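Local coordinates for protein putative peptidase (Chlamydophila abortus, PDB 3CE2) that is a putative zinc metallopeptidase of the M3B (oligopeptidase F) family, probably cleaving small bioactive peptides, at residues 229-243 with 515-527. Numbering follows the deposited sequence.
Sequences YLAQCERYHSYRHTF and FDVLSNIEWARIP. With ZN (zinc ion), chain F.
Arg525 crosses over one face of the Tyr236 ring, its CB 3.8 Å from the ring centroid and nearly on the normal, a CH-pi contact. The chain then bends at chi3 (-47°), which leaves the guanidinium within 12° of the phenol plane and sets one of its own faces against Gln232, whose CB is 3.5 Å from Arg525 NH2. The hydroxyl of Tyr236 points on past this contact to hydrogen bonds with Ser189 and His210.

The polar contact between the segments is at Tyr229. With its CG anti to the backbone N (chi1 172°), the ring reaches Ser519 at its edge, in plane: Tyr229 OH and Ser519 OG are 2.6 Å apart and hydrogen-bonded, while Glu522 OE2, 3.1 Å from Tyr229 OH, is a second possible acceptor for the tyrosine proton.

In this largely helical M3-family peptidase, the contact seats the loop between helices 494-509 and 536-553 on the end of helix 222-237 and the start of helix 240-260. Cys233 CB meets Leu518 CB at 3.5 Å, and Ile521 reaches the His237 backbone with CG1. Leu518 CD2 covers one face of the His237 imidazole, 3.9 Å from its centroid. Farther along, the Trp523 edge approaches the Arg240 carbonyl, its indole NH bonded to Ser498. The residue after Arg240, His241, points away from the loop and binds a zinc ion through NE2, with three waters as the other ligands in the model.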
loop_
_atom_site.group_PDB
_atom_site.type_symbol
_atom_site.label_atom_id
_atom_site.label_comp_id
_atom_site.label_asym_id
_atom_site.label_seq_id
_atom_site.Cartn_x
_atom_site.Cartn_y
_atom_site.Cartn_z
ATOM N N TYR A 229 11.809 17.928 -15.957
ATOM C CA TYR A 229 10.907 18.552 -14.989
ATOM C C TYR A 229 10.133 19.737 -15.575
ATOM O O TYR A 229 8.911 19.800 -15.461
ATOM C CB TYR A 229 11.701 18.986 -13.748
ATOM C CG TYR A 229 10.916 19.810 -12.765
ATOM C CD1 TYR A 229 10.090 19.196 -11.821
ATOM C CD2 TYR A 229 10.979 21.210 -12.788
ATOM C CE1 TYR A 229 9.347 19.953 -10.906
ATOM C CE2 TYR A 229 10.241 21.974 -11.878
ATOM C CZ TYR A 229 9.429 21.333 -10.943
ATOM O OH TYR A 229 8.699 22.063 -10.047
ATOM N N LEU A 230 10.831 20.683 -16.199
ATOM C CA LEU A 230 10.161 21.852 -16.765
ATOM C C LEU A 230 9.192 21.462 -17.872
ATOM O O LEU A 230 8.119 22.056 -18.007
ATOM C CB LEU A 230 11.172 22.874 -17.288
ATOM C CG LEU A 230 12.063 23.563 -16.249
ATOM C CD1 LEU A 230 13.044 24.477 -16.935
ATOM C CD2 LEU A 230 11.245 24.346 -15.247
ATOM N N ALA A 231 9.539 20.466 -18.678
ATOM C CA ALA A 231 8.594 20.104 -19.742
ATOM C C ALA A 231 7.352 19.456 -19.136
ATOM O O ALA A 231 6.224 19.722 -19.575
ATOM C CB ALA A 231 9.233 19.209 -20.786
ATOM N N GLN A 232 7.542 18.624 -18.108
ATOM C CA GLN A 232 6.386 18.071 -17.430
ATOM C C GLN A 232 5.480 19.174 -16.898
ATOM O O GLN A 232 4.273 19.090 -17.050
ATOM C CB GLN A 232 6.768 17.078 -16.345
ATOM C CG GLN A 232 7.280 15.756 -16.883
ATOM C CD GLN A 232 6.396 15.156 -18.003
ATOM O OE1 GLN A 232 6.428 15.595 -19.173
ATOM N NE2 GLN A 232 5.627 14.122 -17.642
ATOM N N CYS A 233 6.037 20.229 -16.314
ATOM C CA CYS A 233 5.165 21.289 -15.816
ATOM C C CYS A 233 4.390 21.948 -16.948
ATOM O O CYS A 233 3.202 22.231 -16.815
ATOM C CB CYS A 233 5.951 22.345 -15.063
ATOM S SG CYS A 233 6.620 21.813 -13.483
ATOM N N GLU A 234 5.060 22.208 -18.066
ATOM C CA GLU A 234 4.379 22.869 -19.172
ATOM C C GLU A 234 3.225 22.020 -19.716
ATOM O O GLU A 234 2.156 22.545 -20.047
ATOM C CB GLU A 234 5.364 23.226 -20.261
ATOM C CG GLU A 234 6.053 24.527 -19.987
ATOM C CD GLU A 234 7.363 24.683 -20.754
ATOM O OE1 GLU A 234 7.356 24.517 -21.993
ATOM O OE2 GLU A 234 8.398 24.991 -20.118
ATOM N N ARG A 235 3.423 20.708 -19.765
ATOM C CA ARG A 235 2.376 19.810 -20.223
ATOM C C ARG A 235 1.090 20.039 -19.435
ATOM O O ARG A 235 0.031 20.194 -20.019
ATOM C CB ARG A 235 2.806 18.327 -20.148
ATOM C CG ARG A 235 1.816 17.436 -20.935
ATOM C CD ARG A 235 2.299 16.043 -21.297
ATOM N NE ARG A 235 1.908 15.109 -20.261
ATOM C CZ ARG A 235 0.993 14.170 -20.423
ATOM N NH1 ARG A 235 0.394 14.014 -21.582
ATOM N NH2 ARG A 235 0.690 13.386 -19.412
ATOM N N TYR A 236 1.179 20.083 -18.107
ATOM C CA TYR A 236 -0.017 20.197 -17.299
ATOM C C TYR A 236 -0.540 21.620 -17.239
ATOM O O TYR A 236 -1.750 21.877 -17.249
ATOM C CB TYR A 236 0.226 19.609 -15.906
ATOM C CG TYR A 236 0.293 18.091 -15.978
ATOM C CD1 TYR A 236 -0.846 17.312 -15.757
ATOM C CD2 TYR A 236 1.476 17.443 -16.323
ATOM C CE1 TYR A 236 -0.799 15.947 -15.857
ATOM C CE2 TYR A 236 1.534 16.079 -16.396
ATOM C CZ TYR A 236 0.392 15.335 -16.185
ATOM O OH TYR A 236 0.452 13.964 -16.282
ATOM N N HIS A 237 0.376 22.559 -17.181
ATOM C CA HIS A 237 -0.010 23.939 -17.062
ATOM C C HIS A 237 -0.942 24.299 -18.211
ATOM O O HIS A 237 -1.954 24.977 -18.021
ATOM C CB HIS A 237 1.234 24.812 -17.063
ATOM C CG HIS A 237 0.936 26.266 -17.163
ATOM N ND1 HIS A 237 0.341 26.971 -16.134
ATOM C CD2 HIS A 237 1.114 27.146 -18.182
ATOM C CE1 HIS A 237 0.187 28.230 -16.507
ATOM N NE2 HIS A 237 0.635 28.357 -17.747
ATOM N N SER A 238 -0.636 23.822 -19.407
ATOM C CA SER A 238 -1.495 24.174 -20.532
ATOM C C SER A 238 -2.923 23.569 -20.502
ATOM O O SER A 238 -3.791 24.016 -21.223
ATOM C CB SER A 238 -0.785 23.904 -21.846
ATOM O OG SER A 238 -0.260 22.599 -21.852
ATOM N N TYR A 239 -3.187 22.586 -19.653
ATOM C CA TYR A 239 -4.571 22.113 -19.488
ATOM C C TYR A 239 -5.069 22.349 -18.048
ATOM O O TYR A 239 -5.962 21.648 -17.537
ATOM C CB TYR A 239 -4.733 20.653 -19.970
ATOM C CG TYR A 239 -4.653 20.571 -21.464
ATOM C CD1 TYR A 239 -5.779 20.791 -22.250
ATOM C CD2 TYR A 239 -3.445 20.358 -22.103
ATOM C CE1 TYR A 239 -5.710 20.783 -23.647
ATOM C CE2 TYR A 239 -3.368 20.341 -23.495
ATOM C CZ TYR A 239 -4.505 20.562 -24.261
ATOM O OH TYR A 239 -4.435 20.541 -25.641
ATOM N N ARG A 240 -4.505 23.382 -17.422
ATOM C CA ARG A 240 -4.772 23.685 -16.026
ATOM C C ARG A 240 -6.249 23.936 -15.689
ATOM O O ARG A 240 -6.717 23.488 -14.650
ATOM C CB ARG A 240 -3.865 24.820 -15.540
ATOM C CG ARG A 240 -4.115 26.172 -16.191
ATOM C CD ARG A 240 -3.035 27.199 -15.797
ATOM N NE ARG A 240 -3.234 28.499 -16.449
ATOM C CZ ARG A 240 -2.906 28.764 -17.714
ATOM N NH1 ARG A 240 -2.357 27.824 -18.479
ATOM N NH2 ARG A 240 -3.139 29.969 -18.217
ATOM N N HIS A 241 -7.009 24.594 -16.558
ATOM C CA HIS A 241 -8.428 24.835 -16.253
ATOM C C HIS A 241 -9.233 23.552 -16.272
ATOM O O HIS A 241 -10.139 23.354 -15.444
ATOM C CB HIS A 241 -9.018 25.857 -17.208
ATOM C CG HIS A 241 -8.239 27.126 -17.240
ATOM N ND1 HIS A 241 -7.298 27.397 -18.218
ATOM C CD2 HIS A 241 -8.196 28.161 -16.366
ATOM C CE1 HIS A 241 -6.729 28.563 -17.957
ATOM N NE2 HIS A 241 -7.257 29.047 -16.840
ATOM N N THR A 242 -8.863 22.662 -17.189
ATOM C CA THR A 242 -9.566 21.408 -17.362
ATOM C C THR A 242 -9.253 20.447 -16.215
ATOM O O THR A 242 -10.130 19.801 -15.640
ATOM C CB THR A 242 -9.193 20.802 -18.705
ATOM O OG1 THR A 242 -9.756 21.631 -19.736
ATOM C CG2 THR A 242 -9.700 19.332 -18.824
ATOM N N PHE A 243 -7.995 20.371 -15.842
ATOM C CA PHE A 243 -7.667 19.574 -14.693
ATOM C C PHE A 243 -8.325 20.114 -13.425
ATOM O O PHE A 243 -8.776 19.332 -12.597
ATOM C CB PHE A 243 -6.176 19.507 -14.549
ATOM C CG PHE A 243 -5.533 18.563 -15.497
ATOM C CD1 PHE A 243 -5.841 17.208 -15.449
ATOM C CD2 PHE A 243 -4.578 19.012 -16.417
ATOM C CE1 PHE A 243 -5.209 16.311 -16.317
ATOM C CE2 PHE A 243 -3.935 18.131 -17.269
ATOM C CZ PHE A 243 -4.252 16.776 -17.225
ATOM N N PHE A 515 12.005 27.670 -6.211
ATOM C CA PHE A 515 10.888 27.300 -7.063
ATOM C C PHE A 515 11.118 27.670 -8.506
ATOM O O PHE A 515 11.819 28.619 -8.790
ATOM C CB PHE A 515 9.592 27.943 -6.571
ATOM C CG PHE A 515 9.174 27.467 -5.225
ATOM C CD1 PHE A 515 9.800 26.367 -4.644
ATOM C CD2 PHE A 515 8.144 28.082 -4.541
ATOM C CE1 PHE A 515 9.429 25.892 -3.391
ATOM C CE2 PHE A 515 7.761 27.614 -3.269
ATOM C CZ PHE A 515 8.424 26.509 -2.701
ATOM N N ASP A 516 10.556 26.891 -9.422
ATOM C CA ASP A 516 10.516 27.295 -10.811
ATOM C C ASP A 516 9.150 27.898 -11.054
ATOM O O ASP A 516 8.291 27.823 -10.189
ATOM C CB ASP A 516 10.800 26.126 -11.730
ATOM C CG ASP A 516 12.241 25.693 -11.671
ATOM O OD1 ASP A 516 13.054 26.151 -12.523
ATOM O OD2 ASP A 516 12.565 24.899 -10.763
ATOM N N VAL A 517 8.946 28.531 -12.201
ATOM C CA VAL A 517 7.715 29.315 -12.401
ATOM C C VAL A 517 6.455 28.451 -12.442
ATOM O O VAL A 517 5.382 28.934 -12.148
ATOM C CB VAL A 517 7.800 30.239 -13.653
ATOM C CG1 VAL A 517 8.897 31.242 -13.474
ATOM C CG2 VAL A 517 8.099 29.425 -14.915
ATOM N N LEU A 518 6.578 27.173 -12.792
ATOM C CA LEU A 518 5.395 26.326 -12.882
ATOM C C LEU A 518 5.338 25.248 -11.818
ATOM O O LEU A 518 4.509 24.333 -11.869
ATOM C CB LEU A 518 5.306 25.723 -14.276
ATOM C CG LEU A 518 5.009 26.860 -15.269
ATOM C CD1 LEU A 518 4.917 26.361 -16.699
ATOM C CD2 LEU A 518 3.734 27.681 -14.872
ATOM N N SER A 519 6.215 25.359 -10.837
ATOM C CA SER A 519 6.371 24.301 -9.845
ATOM C C SER A 519 5.075 23.988 -9.136
ATOM O O SER A 519 4.836 22.856 -8.719
ATOM C CB SER A 519 7.435 24.682 -8.829
ATOM O OG SER A 519 8.696 24.604 -9.449
ATOM N N ASN A 520 4.230 24.992 -9.010
ATOM C CA ASN A 520 3.012 24.820 -8.268
ATOM C C ASN A 520 1.892 24.198 -9.090
ATOM O O ASN A 520 0.730 24.267 -8.690
ATOM C CB ASN A 520 2.564 26.172 -7.742
ATOM C CG ASN A 520 2.208 27.125 -8.847
ATOM O OD1 ASN A 520 2.892 27.207 -9.869
ATOM N ND2 ASN A 520 1.122 27.851 -8.656
ATOM N N ILE A 521 2.223 23.624 -10.247
ATOM C CA ILE A 521 1.216 22.969 -11.079
ATOM C C ILE A 521 1.147 21.488 -10.711
ATOM O O ILE A 521 0.281 20.774 -11.194
ATOM C CB ILE A 521 1.509 23.153 -12.605
ATOM C CG1 ILE A 521 0.256 22.961 -13.458
ATOM C CG2 ILE A 521 2.561 22.174 -13.082
ATOM C CD1 ILE A 521 -0.977 23.635 -12.913
ATOM N N GLU A 522 2.047 21.039 -9.832
ATOM C CA GLU A 522 2.151 19.611 -9.493
ATOM C C GLU A 522 0.822 18.967 -9.156
ATOM O O GLU A 522 0.578 17.822 -9.524
ATOM C CB GLU A 522 3.171 19.351 -8.375
ATOM C CG GLU A 522 4.554 18.918 -8.887
ATOM C CD GLU A 522 5.714 19.566 -8.116
ATOM O OE1 GLU A 522 5.875 19.246 -6.907
ATOM O OE2 GLU A 522 6.461 20.389 -8.726
ATOM N N TRP A 523 -0.052 19.691 -8.471
ATOM C CA TRP A 523 -1.323 19.107 -8.080
ATOM C C TRP A 523 -2.044 18.506 -9.270
ATOM O O TRP A 523 -2.789 17.537 -9.123
ATOM C CB TRP A 523 -2.211 20.136 -7.418
ATOM C CG TRP A 523 -2.553 21.260 -8.303
ATOM C CD1 TRP A 523 -1.939 22.458 -8.351
ATOM C CD2 TRP A 523 -3.625 21.315 -9.252
ATOM N NE1 TRP A 523 -2.540 23.265 -9.285
ATOM C CE2 TRP A 523 -3.582 22.587 -9.852
ATOM C CE3 TRP A 523 -4.617 20.407 -9.655
ATOM C CZ2 TRP A 523 -4.475 22.979 -10.848
ATOM C CZ3 TRP A 523 -5.516 20.804 -10.630
ATOM C CH2 TRP A 523 -5.442 22.090 -11.215
ATOM N N ALA A 524 -1.812 19.071 -10.453
ATOM C CA ALA A 524 -2.450 18.574 -11.673
ATOM C C ALA A 524 -1.972 17.187 -12.163
ATOM O O ALA A 524 -2.733 16.482 -12.817
ATOM C CB ALA A 524 -2.351 19.594 -12.769
ATOM N N ARG A 525 -0.737 16.795 -11.844
ATOM C CA ARG A 525 -0.202 15.531 -12.316
ATOM C C ARG A 525 -0.501 14.362 -11.410
ATOM O O ARG A 525 -0.151 13.242 -11.741
ATOM C CB ARG A 525 1.305 15.599 -12.578
ATOM C CG ARG A 525 1.971 16.875 -12.091
ATOM C CD ARG A 525 3.257 17.290 -12.876
ATOM N NE ARG A 525 4.224 16.200 -13.104
ATOM C CZ ARG A 525 5.551 16.361 -13.155
ATOM N NH1 ARG A 525 6.092 17.563 -12.967
ATOM N NH2 ARG A 525 6.345 15.317 -13.383
ATOM N N ILE A 526 -1.153 14.608 -10.280
ATOM C CA ILE A 526 -1.408 13.544 -9.320
ATOM C C ILE A 526 -2.745 12.862 -9.508
ATOM O O ILE A 526 -3.766 13.458 -9.203
ATOM C CB ILE A 526 -1.463 14.090 -7.928
ATOM C CG1 ILE A 526 -0.170 14.809 -7.584
ATOM C CG2 ILE A 526 -1.735 12.964 -6.944
ATOM C CD1 ILE A 526 -0.337 15.646 -6.357
ATOM N N PRO A 527 -2.734 11.589 -9.931
ATOM C CA PRO A 527 -3.904 10.813 -10.383
ATOM C C PRO A 527 -5.070 10.749 -9.387
ATOM O O PRO A 527 -4.839 10.637 -8.180
ATOM C CB PRO A 527 -3.319 9.426 -10.641
ATOM C CG PRO A 527 -1.859 9.698 -10.919
ATOM C CD PRO A 527 -1.499 10.794 -9.980
HETATM ZN ZN ZN F . -6.852 31.074 -15.278
HETATM O O HOH W 1 -4.920 32.212 -15.970
HETATM O O HOH W 2 -9.173 30.780 -15.757
HETATM O O HOH W 3 -7.059 30.347 -13.092
#